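Local coordinates for ancylostoma secreted protein 1 (Necator americanus, PDB 3NT8) that is associated with the switch to parasitism by infective hookworm larvae, as a secreted protein built from two CAP domains, at residues F241-R249 against Q361-C372; V252-L261 against W330-G339. All blocks are in the same frame, centred on the assembly; numbering follows the deposited sequence.

Contact 1: F241-R249 against Q361-C372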
loop_
_atom_site.group_PDB
_atom_site.type_symbol
_atom_site.label_atom_id
_atom_site.label_comp_id
_atom_site.label_asym_id
_atom_site.label_seq_id
_atom_site.Cartn_x
_atom_site.Cartn_y
_atom_site.Cartn_z
ATOM N N PHE A 241 0.269 10.884 4.911
ATOM C CA PHE A 241 1.620 10.801 5.486
ATOM C C PHE A 241 1.629 11.119 6.956
ATOM O O PHE A 241 2.305 10.412 7.715
ATOM C CB PHE A 241 2.615 11.728 4.787
ATOM C CG PHE A 241 3.158 11.194 3.465
ATOM C CD1 PHE A 241 4.006 10.097 3.436
ATOM C CD2 PHE A 241 2.882 11.849 2.264
ATOM C CE1 PHE A 241 4.546 9.599 2.219
ATOM C CE2 PHE A 241 3.405 11.368 1.046
ATOM C CZ PHE A 241 4.239 10.267 1.033
ATOM N N LEU A 242 0.903 12.177 7.356
ATOM C CA LEU A 242 1.000 12.725 8.680
ATOM C C LEU A 242 0.375 11.783 9.687
ATOM O O LEU A 242 0.982 11.539 10.733
ATOM C CB LEU A 242 0.436 14.153 8.752
ATOM C CG LEU A 242 0.544 14.923 10.068
ATOM C CD1 LEU A 242 1.973 15.229 10.426
ATOM C CD2 LEU A 242 -0.308 16.233 10.067
ATOM N N SER A 243 -0.815 11.256 9.367
ATOM C CA SER A 243 -1.528 10.327 10.229
ATOM C C SER A 243 -0.801 8.988 10.319
ATOM O O SER A 243 -0.697 8.448 11.414
ATOM C CB SER A 243 -2.959 10.080 9.764
ATOM O OG SER A 243 -2.926 9.511 8.459
ATOM N N VAL A 244 -0.337 8.449 9.184
ATOM C CA VAL A 244 0.429 7.196 9.212
ATOM C C VAL A 244 1.719 7.340 10.027
ATOM O O VAL A 244 2.060 6.462 10.815
ATOM C CB VAL A 244 0.702 6.603 7.816
ATOM C CG1 VAL A 244 1.541 5.306 7.951
ATOM C CG2 VAL A 244 -0.618 6.275 7.092
ATOM N N HIS A 245 2.410 8.461 9.890
ATOM C CA HIS A 245 3.575 8.726 10.755
ATOM C C HIS A 245 3.251 8.754 12.208
ATOM O O HIS A 245 3.861 8.011 13.011
ATOM C CB HIS A 245 4.347 9.971 10.358
ATOM C CG HIS A 245 5.274 9.732 9.192
ATOM N ND1 HIS A 245 4.820 9.390 7.924
ATOM C CD2 HIS A 245 6.627 9.779 9.104
ATOM C CE1 HIS A 245 5.852 9.238 7.115
ATOM N NE2 HIS A 245 6.960 9.453 7.808
ATOM N N ASN A 246 2.305 9.603 12.560
ATOM C CA ASN A 246 1.939 9.799 13.950
ATOM C C ASN A 246 1.382 8.606 14.648
ATOM O O ASN A 246 1.662 8.443 15.815
ATOM C CB ASN A 246 1.032 11.021 14.148
ATOM C CG ASN A 246 1.842 12.321 14.277
ATOM O OD1 ASN A 246 2.864 12.303 14.912
ATOM N ND2 ASN A 246 1.374 13.441 13.679
ATOM N N GLU A 247 0.590 7.798 13.926
ATOM C CA GLU A 247 0.018 6.632 14.471
ATOM C C GLU A 247 1.068 5.551 14.777
ATOM O O GLU A 247 0.938 4.804 15.739
ATOM C CB GLU A 247 -1.050 6.088 13.529
ATOM C CG GLU A 247 -2.303 6.903 13.559
ATOM C CD GLU A 247 -3.499 6.224 12.927
ATOM O OE1 GLU A 247 -3.372 5.116 12.345
ATOM O OE2 GLU A 247 -4.590 6.815 13.018
ATOM N N PHE A 248 2.086 5.470 13.931
ATOM C CA PHE A 248 3.201 4.612 14.189
ATOM C C PHE A 248 4.057 5.134 15.357
ATOM O O PHE A 248 4.480 4.340 16.214
ATOM C CB PHE A 248 4.037 4.446 12.932
ATOM C CG PHE A 248 3.537 3.405 11.937
ATOM C CD1 PHE A 248 3.083 2.164 12.359
ATOM C CD2 PHE A 248 3.667 3.635 10.545
ATOM C CE1 PHE A 248 2.669 1.125 11.445
ATOM C CE2 PHE A 248 3.250 2.612 9.615
ATOM C CZ PHE A 248 2.772 1.333 10.107
ATOM N N ARG A 249 4.299 6.440 15.420
ATOM C CA ARG A 249 5.045 6.989 16.553
ATOM C C ARG A 249 4.261 6.813 17.868
ATOM O O ARG A 249 4.866 6.626 18.931
ATOM C CB ARG A 249 5.307 8.467 16.331
ATOM C CG ARG A 249 6.415 8.713 15.342
ATOM C CD ARG A 249 6.450 10.123 14.836
ATOM N NE ARG A 249 7.057 11.011 15.805
ATOM C CZ ARG A 249 8.360 11.216 15.911
ATOM N NH1 ARG A 249 9.224 10.573 15.087
ATOM N NH2 ARG A 249 8.823 12.025 16.843
ATOM N N GLN A 361 14.399 7.284 11.226
ATOM C CA GLN A 361 13.978 8.639 11.015
ATOM C C GLN A 361 12.495 8.836 11.275
ATOM O O GLN A 361 12.056 9.917 11.692
ATOM C CB GLN A 361 14.335 9.063 9.578
ATOM C CG GLN A 361 14.016 10.500 9.188
ATOM C CD GLN A 361 14.763 11.490 10.050
ATOM O OE1 GLN A 361 15.908 11.903 9.751
ATOM N NE2 GLN A 361 14.108 11.901 11.123
ATOM N N MET A 362 11.696 7.827 10.996
ATOM C CA MET A 362 10.255 7.953 11.305
ATOM C C MET A 362 9.993 7.966 12.839
ATOM O O MET A 362 9.089 8.676 13.329
ATOM C CB MET A 362 9.449 6.842 10.635
ATOM C CG MET A 362 9.326 6.984 9.128
ATOM S SD MET A 362 8.291 5.664 8.391
ATOM C CE MET A 362 6.641 6.009 9.052
ATOM N N ALA A 363 10.773 7.185 13.587
ATOM C CA ALA A 363 10.600 7.039 15.017
ATOM C C ALA A 363 11.448 8.023 15.818
ATOM O O ALA A 363 11.383 8.003 17.044
ATOM C CB ALA A 363 10.966 5.628 15.450
ATOM N N TRP A 364 12.228 8.869 15.140
ATOM C CA TRP A 364 13.163 9.802 15.827
ATOM C C TRP A 364 12.458 10.864 16.678
ATOM O O TRP A 364 11.672 11.692 16.152
ATOM C CB TRP A 364 14.094 10.467 14.809
ATOM C CG TRP A 364 15.474 10.729 15.358
ATOM C CD1 TRP A 364 15.913 11.874 16.005
ATOM C CD2 TRP A 364 16.583 9.826 15.353
ATOM N NE1 TRP A 364 17.228 11.735 16.383
ATOM C CE2 TRP A 364 17.670 10.492 15.991
ATOM C CE3 TRP A 364 16.763 8.508 14.908
ATOM C CZ2 TRP A 364 18.937 9.877 16.173
ATOM C CZ3 TRP A 364 18.034 7.914 15.066
ATOM C CH2 TRP A 364 19.090 8.601 15.694
ATOM N N ASP A 365 12.710 10.832 17.992
ATOM C CA ASP A 365 11.865 11.604 18.889
ATOM C C ASP A 365 11.986 13.098 18.720
ATOM O O ASP A 365 11.008 13.795 18.930
ATOM C CB ASP A 365 11.980 11.183 20.378
ATOM C CG ASP A 365 13.342 11.386 20.962
ATOM O OD1 ASP A 365 14.296 11.477 20.233
ATOM O OD2 ASP A 365 13.501 11.366 22.184
ATOM N N THR A 366 13.189 13.590 18.420
ATOM C CA THR A 366 13.412 15.047 18.248
ATOM C C THR A 366 12.904 15.559 16.926
ATOM O O THR A 366 12.660 16.742 16.809
ATOM C CB THR A 366 14.871 15.507 18.463
ATOM O OG1 THR A 366 15.760 14.765 17.615
ATOM C CG2 THR A 366 15.239 15.284 19.945
ATOM N N THR A 367 12.742 14.676 15.942
ATOM C CA THR A 367 12.117 15.026 14.658
ATOM C C THR A 367 10.589 15.285 14.815
ATOM O O THR A 367 9.881 14.449 15.376
ATOM C CB THR A 367 12.345 13.884 13.650
ATOM O OG1 THR A 367 13.776 13.691 13.493
ATOM C CG2 THR A 367 11.688 14.207 12.298
ATOM N N TYR A 368 10.092 16.430 14.320
ATOM C CA TYR A 368 8.667 16.792 14.485
ATOM C C TYR A 368 8.013 17.535 13.270
ATOM O O TYR A 368 6.789 17.730 13.254
ATOM C CB TYR A 368 8.444 17.532 15.831
ATOM C CG TYR A 368 8.973 18.935 15.876
ATOM C CD1 TYR A 368 8.151 20.039 15.607
ATOM C CD2 TYR A 368 10.307 19.172 16.194
ATOM C CE1 TYR A 368 8.677 21.363 15.602
ATOM C CE2 TYR A 368 10.828 20.466 16.211
ATOM C CZ TYR A 368 10.020 21.550 15.917
ATOM O OH TYR A 368 10.577 22.815 15.958
ATOM N N LYS A 369 8.799 17.986 12.285
ATOM C CA LYS A 369 8.233 18.559 11.055
ATOM C C LYS A 369 8.359 17.550 9.923
ATOM O O LYS A 369 9.468 17.020 9.626
ATOM C CB LYS A 369 8.923 19.857 10.639
ATOM C CG LYS A 369 8.853 20.949 11.708
ATOM C CD LYS A 369 9.794 22.072 11.296
ATOM C CE LYS A 369 9.766 23.274 12.282
ATOM N NZ LYS A 369 10.643 24.444 11.867
ATOM N N LEU A 370 7.221 17.295 9.301
ATOM C CA LEU A 370 7.122 16.416 8.194
ATOM C C LEU A 370 6.682 17.255 6.956
ATOM O O LEU A 370 5.853 18.181 7.091
ATOM C CB LEU A 370 6.076 15.353 8.504
ATOM C CG LEU A 370 5.855 14.293 7.444
ATOM C CD1 LEU A 370 7.015 13.301 7.426
ATOM C CD2 LEU A 370 4.508 13.556 7.526
ATOM N N GLY A 371 7.240 16.945 5.788
ATOM C CA GLY A 371 6.805 17.499 4.455
ATOM C C GLY A 371 7.165 16.495 3.385
ATOM O O GLY A 371 8.329 16.071 3.295
ATOM N N CYS A 372 6.177 16.032 2.612
ATOM C CA CYS A 372 6.413 14.941 1.659
ATOM C C CYS A 372 6.008 15.324 0.236
ATOM O O CYS A 372 5.280 16.307 0.039
ATOM C CB CYS A 372 5.649 13.695 2.081
ATOM S SG CYS A 372 6.110 13.066 3.685
#

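Contact 2: V252-L261 against W330-G339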
loop_
_atom_site.group_PDB
_atom_site.type_symbol
_atom_site.label_atom_id
_atom_site.label_comp_id
_atom_site.label_asym_id
_atom_site.label_seq_id
_atom_site.Cartn_x
_atom_site.Cartn_y
_atom_site.Cartn_z
ATOM N N VAL A 252 4.638 3.071 18.777
ATOM C CA VAL A 252 5.978 2.753 19.248
ATOM C C VAL A 252 6.275 3.345 20.614
ATOM O O VAL A 252 6.976 2.696 21.392
ATOM C CB VAL A 252 7.078 3.108 18.196
ATOM C CG1 VAL A 252 7.589 4.482 18.385
ATOM C CG2 VAL A 252 8.208 2.138 18.210
ATOM N N ALA A 253 5.765 4.537 20.923
ATOM C CA ALA A 253 6.024 5.127 22.206
ATOM C C ALA A 253 5.366 4.346 23.341
ATOM O O ALA A 253 5.837 4.397 24.445
ATOM C CB ALA A 253 5.595 6.555 22.250
ATOM N N ARG A 254 4.290 3.646 23.059
ATOM C CA ARG A 254 3.506 2.963 24.074
ATOM C C ARG A 254 3.893 1.503 24.201
ATOM O O ARG A 254 3.252 0.771 24.905
ATOM C CB ARG A 254 2.010 3.115 23.802
ATOM C CG ARG A 254 1.475 4.473 24.302
ATOM C CD ARG A 254 0.068 4.651 23.866
ATOM N NE ARG A 254 -0.140 4.718 22.421
ATOM C CZ ARG A 254 -0.913 3.857 21.747
ATOM N NH1 ARG A 254 -1.553 2.885 22.393
ATOM N NH2 ARG A 254 -1.125 4.009 20.438
ATOM N N GLY A 255 4.961 1.109 23.514
ATOM C CA GLY A 255 5.532 -0.243 23.657
ATOM C C GLY A 255 4.791 -1.272 22.855
ATOM O O GLY A 255 4.702 -2.442 23.272
ATOM N N LEU A 256 4.154 -0.838 21.756
ATOM C CA LEU A 256 3.271 -1.790 21.058
ATOM C C LEU A 256 3.847 -2.378 19.780
ATOM O O LEU A 256 3.279 -3.332 19.244
ATOM C CB LEU A 256 1.874 -1.185 20.838
ATOM C CG LEU A 256 1.174 -0.829 22.149
ATOM C CD1 LEU A 256 -0.101 -0.043 21.729
ATOM C CD2 LEU A 256 0.767 -2.019 23.054
ATOM N N GLU A 257 5.000 -1.857 19.318
ATOM C CA GLU A 257 5.498 -2.214 17.994
ATOM C C GLU A 257 6.464 -3.438 18.099
ATOM O O GLU A 257 7.410 -3.401 18.852
ATOM C CB GLU A 257 6.106 -1.024 17.241
ATOM C CG GLU A 257 5.133 0.031 16.779
ATOM C CD GLU A 257 4.302 -0.428 15.622
ATOM O OE1 GLU A 257 4.842 -1.045 14.694
ATOM O OE2 GLU A 257 3.088 -0.197 15.683
ATOM N N PRO A 258 6.247 -4.513 17.320
ATOM C CA PRO A 258 7.174 -5.657 17.390
ATOM C C PRO A 258 8.577 -5.405 16.836
ATOM O O PRO A 258 8.751 -4.652 15.878
ATOM C CB PRO A 258 6.455 -6.741 16.604
ATOM C CG PRO A 258 5.386 -6.046 15.858
ATOM C CD PRO A 258 5.037 -4.824 16.566
ATOM N N ASP A 259 9.587 -6.010 17.459
ATOM C CA ASP A 259 10.955 -5.808 17.062
ATOM C C ASP A 259 11.502 -7.162 16.669
ATOM O O ASP A 259 11.390 -8.135 17.451
ATOM C CB ASP A 259 11.739 -5.227 18.216
ATOM C CG ASP A 259 13.180 -4.782 17.822
ATOM O OD1 ASP A 259 13.744 -5.367 16.891
ATOM O OD2 ASP A 259 13.756 -3.852 18.442
ATOM N N ALA A 260 12.100 -7.260 15.478
ATOM C CA ALA A 260 12.688 -8.548 15.033
ATOM C C ALA A 260 13.836 -9.012 15.934
ATOM O O ALA A 260 14.242 -10.171 15.861
ATOM C CB ALA A 260 13.186 -8.481 13.597
ATOM N N LEU A 261 14.385 -8.102 16.742
ATOM C CA LEU A 261 15.508 -8.433 17.611
ATOM C C LEU A 261 15.103 -8.864 19.022
ATOM O O LEU A 261 15.958 -9.296 19.826
ATOM C CB LEU A 261 16.566 -7.335 17.612
ATOM C CG LEU A 261 17.431 -7.367 16.347
ATOM C CD1 LEU A 261 18.337 -6.235 16.432
ATOM C CD2 LEU A 261 18.245 -8.680 16.250
ATOM N N TRP A 330 8.605 1.902 7.701
ATOM C CA TRP A 330 8.358 1.484 9.073
ATOM C C TRP A 330 8.658 0.011 9.345
ATOM O O TRP A 330 9.182 -0.322 10.432
ATOM C CB TRP A 330 6.921 1.832 9.521
ATOM C CG TRP A 330 6.732 1.710 11.012
ATOM C CD1 TRP A 330 6.214 0.633 11.695
ATOM C CD2 TRP A 330 7.106 2.674 12.036
ATOM N NE1 TRP A 330 6.226 0.879 13.065
ATOM C CE2 TRP A 330 6.747 2.129 13.286
ATOM C CE3 TRP A 330 7.681 3.955 12.005
ATOM C CZ2 TRP A 330 6.970 2.810 14.485
ATOM C CZ3 TRP A 330 7.892 4.618 13.191
ATOM C CH2 TRP A 330 7.537 4.055 14.406
ATOM N N ASN A 331 8.344 -0.850 8.353
ATOM C CA ASN A 331 8.510 -2.289 8.472
ATOM C C ASN A 331 9.893 -2.761 8.815
ATOM O O ASN A 331 10.061 -3.871 9.262
ATOM C CB ASN A 331 7.876 -3.071 7.278
ATOM C CG ASN A 331 6.352 -3.063 7.344
ATOM O OD1 ASN A 331 5.773 -2.811 8.428
ATOM N ND2 ASN A 331 5.677 -3.283 6.174
ATOM N N GLU A 332 10.892 -1.909 8.609
ATOM C CA GLU A 332 12.264 -2.243 8.962
ATOM C C GLU A 332 12.453 -2.772 10.386
ATOM O O GLU A 332 13.280 -3.648 10.662
ATOM C CB GLU A 332 13.170 -1.068 8.634
ATOM C CG GLU A 332 13.126 -0.721 7.110
ATOM C CD GLU A 332 14.011 0.443 6.705
ATOM O OE1 GLU A 332 14.277 1.400 7.502
ATOM O OE2 GLU A 332 14.433 0.437 5.532
ATOM N N LEU A 333 11.622 -2.276 11.282
ATOM C CA LEU A 333 11.738 -2.606 12.677
ATOM C C LEU A 333 11.358 -4.050 12.899
ATOM O O LEU A 333 12.053 -4.780 13.656
ATOM C CB LEU A 333 10.843 -1.687 13.556
ATOM C CG LEU A 333 10.792 -2.102 15.040
ATOM C CD1 LEU A 333 12.107 -1.888 15.750
ATOM C CD2 LEU A 333 9.702 -1.334 15.798
ATOM N N LYS A 334 10.249 -4.464 12.287
ATOM C CA LYS A 334 9.765 -5.812 12.530
ATOM C C LYS A 334 10.519 -6.796 11.627
ATOM O O LYS A 334 10.537 -8.010 11.905
ATOM C CB LYS A 334 8.260 -5.873 12.304
ATOM C CG LYS A 334 7.825 -5.417 10.888
ATOM C CD LYS A 334 6.302 -5.861 10.626
ATOM C CE LYS A 334 5.345 -4.960 11.437
ATOM N NZ LYS A 334 5.546 -3.555 11.006
ATOM N N GLU A 335 11.124 -6.283 10.543
ATOM C CA GLU A 335 11.851 -7.164 9.619
ATOM C C GLU A 335 13.301 -7.450 9.991
ATOM O O GLU A 335 13.749 -8.620 9.953
ATOM C CB GLU A 335 11.697 -6.699 8.176
ATOM C CG GLU A 335 10.276 -7.007 7.685
ATOM C CD GLU A 335 10.097 -6.753 6.210
ATOM O OE1 GLU A 335 11.084 -6.987 5.486
ATOM O OE2 GLU A 335 8.982 -6.328 5.776
ATOM N N TYR A 336 14.018 -6.389 10.376
ATOM C CA TYR A 336 15.428 -6.470 10.647
ATOM C C TYR A 336 15.789 -6.249 12.099
ATOM O O TYR A 336 16.577 -6.987 12.636
ATOM C CB TYR A 336 16.213 -5.491 9.730
ATOM C CG TYR A 336 15.892 -5.631 8.227
ATOM C CD1 TYR A 336 16.156 -6.815 7.532
ATOM C CD2 TYR A 336 15.364 -4.569 7.504
ATOM C CE1 TYR A 336 15.879 -6.947 6.124
ATOM C CE2 TYR A 336 15.093 -4.675 6.088
ATOM C CZ TYR A 336 15.356 -5.880 5.417
ATOM O OH TYR A 336 15.113 -6.034 4.046
ATOM N N GLY A 337 15.225 -5.215 12.706
ATOM C CA GLY A 337 15.277 -5.037 14.128
ATOM C C GLY A 337 16.259 -3.965 14.557
ATOM O O GLY A 337 17.168 -3.626 13.820
ATOM N N VAL A 338 16.076 -3.485 15.782
ATOM C CA VAL A 338 16.959 -2.512 16.426
ATOM C C VAL A 338 17.565 -3.071 17.741
ATOM O O VAL A 338 18.774 -2.972 17.965
ATOM C CB VAL A 338 16.232 -1.197 16.726
ATOM C CG1 VAL A 338 17.079 -0.326 17.640
ATOM C CG2 VAL A 338 15.929 -0.427 15.393
ATOM N N GLY A 339 16.718 -3.615 18.611
ATOM C CA GLY A 339 17.159 -4.174 19.892
ATOM C C GLY A 339 16.768 -3.242 21.053
ATOM O O GLY A 339 16.331 -2.142 20.803
HETATM O O HOH W 1 3.543 -2.718 12.907
HETATM O O HOH W 2 13.786 -1.065 19.439
#

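Contact 1: F241-R249 against Q361-C372
H245 is held between M362 and L370, one on each face of its imidazole, at the centre of the helix-on-sheet packing of the second CAP domain's alpha-beta-alpha sandwich. M362 CE lies 3.7 Å from the centroid of the H245 ring and only 9° off its normal, a CH-pi contact over the middle of the ring; L370 CD1 covers the opposite face, displaced toward the rim. The ring's rotation is fixed from both ends: ND1 donates to F241 O one turn back, tilted from both the carbonyl and the ring plane, while NE2 bonds Y387 OH on strand 381-388. One turn earlier, F241 lies against C372, whose SG is 3.6 Å from the F241 ring centroid and over its face, a sulfur-aromatic contact made by the C372-C385 disulfide. L370 CD2 fills the step between, 3.8 Å from F241 CB and reaching L242 as well. The helix 241-249 and strand 369-372 axes approach to 9.6 Å at 139°.

The polar edge belongs to R249, bent at chi3 (78°) toward the backbone of 362-364. R249 NH1 donates to M362 O at 2.6 Å. W364 O lies in the guanidinium plane and takes both NH1 (2.9 Å) and NH2 (3.0 Å), which stand above one face of its carbonyl plane; NH2 also bonds L272 O.

Contact 2: V252-L261 against W330-G339
D259, which forms an Asx turn, fastens the segment 252-261, which holds the last residues of helix 235-253 and the loop after it, to the backbone after helix 332-335. Within the turn D259 OD1 accepts from L261 N at 2.8 Å. V338 N and G339 N, consecutive amides, meet OD1 and OD2 on their syn sides, about 20° out of the carboxylate plane, G339 N at 3.0 Å from OD2, while L261 N comes to OD1 from above the opposite face; a water links OD2 to G339 O. With CG anti to the backbone N (chi1 -172°), the carboxylate reaches these amides. Beside it, A260 N donates to L333 O at 3.1 Å, nearly straight and in the carbonyl plane. L333 CD1 packs on D259 CG, and L261 CD1 lies 3.5 Å from V338 C.

At the other end, W330 NE1 donates to E257 OE1 at 2.9 Å. The oxygen lies in the indole plane, yet the donor stands above the carboxylate plane, the planes being 76° apart. A water joins OE1 to K334 NZ, and OE2 bonds S251 OG. V252 CB meets the indole edge at CZ2, 3.7 Å away. Through its Asx turn and two further amides, D259 joins two post-helix loops of the second CAP domain.

In the fold
From the N terminus, the chain first builds one CAP domain; the second includes helix 235-253, which serves both contacts. Its middle supplies 241-249, and its last turn opens 252-261. Contact 2 closes first, when the chain returns at 330-339 after 68 intervening residues; contact 1 closes later, at 361-372, and its longer loop of 111 residues encloses that of contact 2. Contact 1 ties the helix to helix 357-363 and strand 369-376, whereas contact 2 joins the helix end and its following loop to the end of helix 318-330, helix 332-335 and the loop after it. Their centres lie 15 Å apart, and W330 bridges them: its CZ2 is 3.4 Å from F248 O, and its CE3 is 3.7 Å from M362 CB.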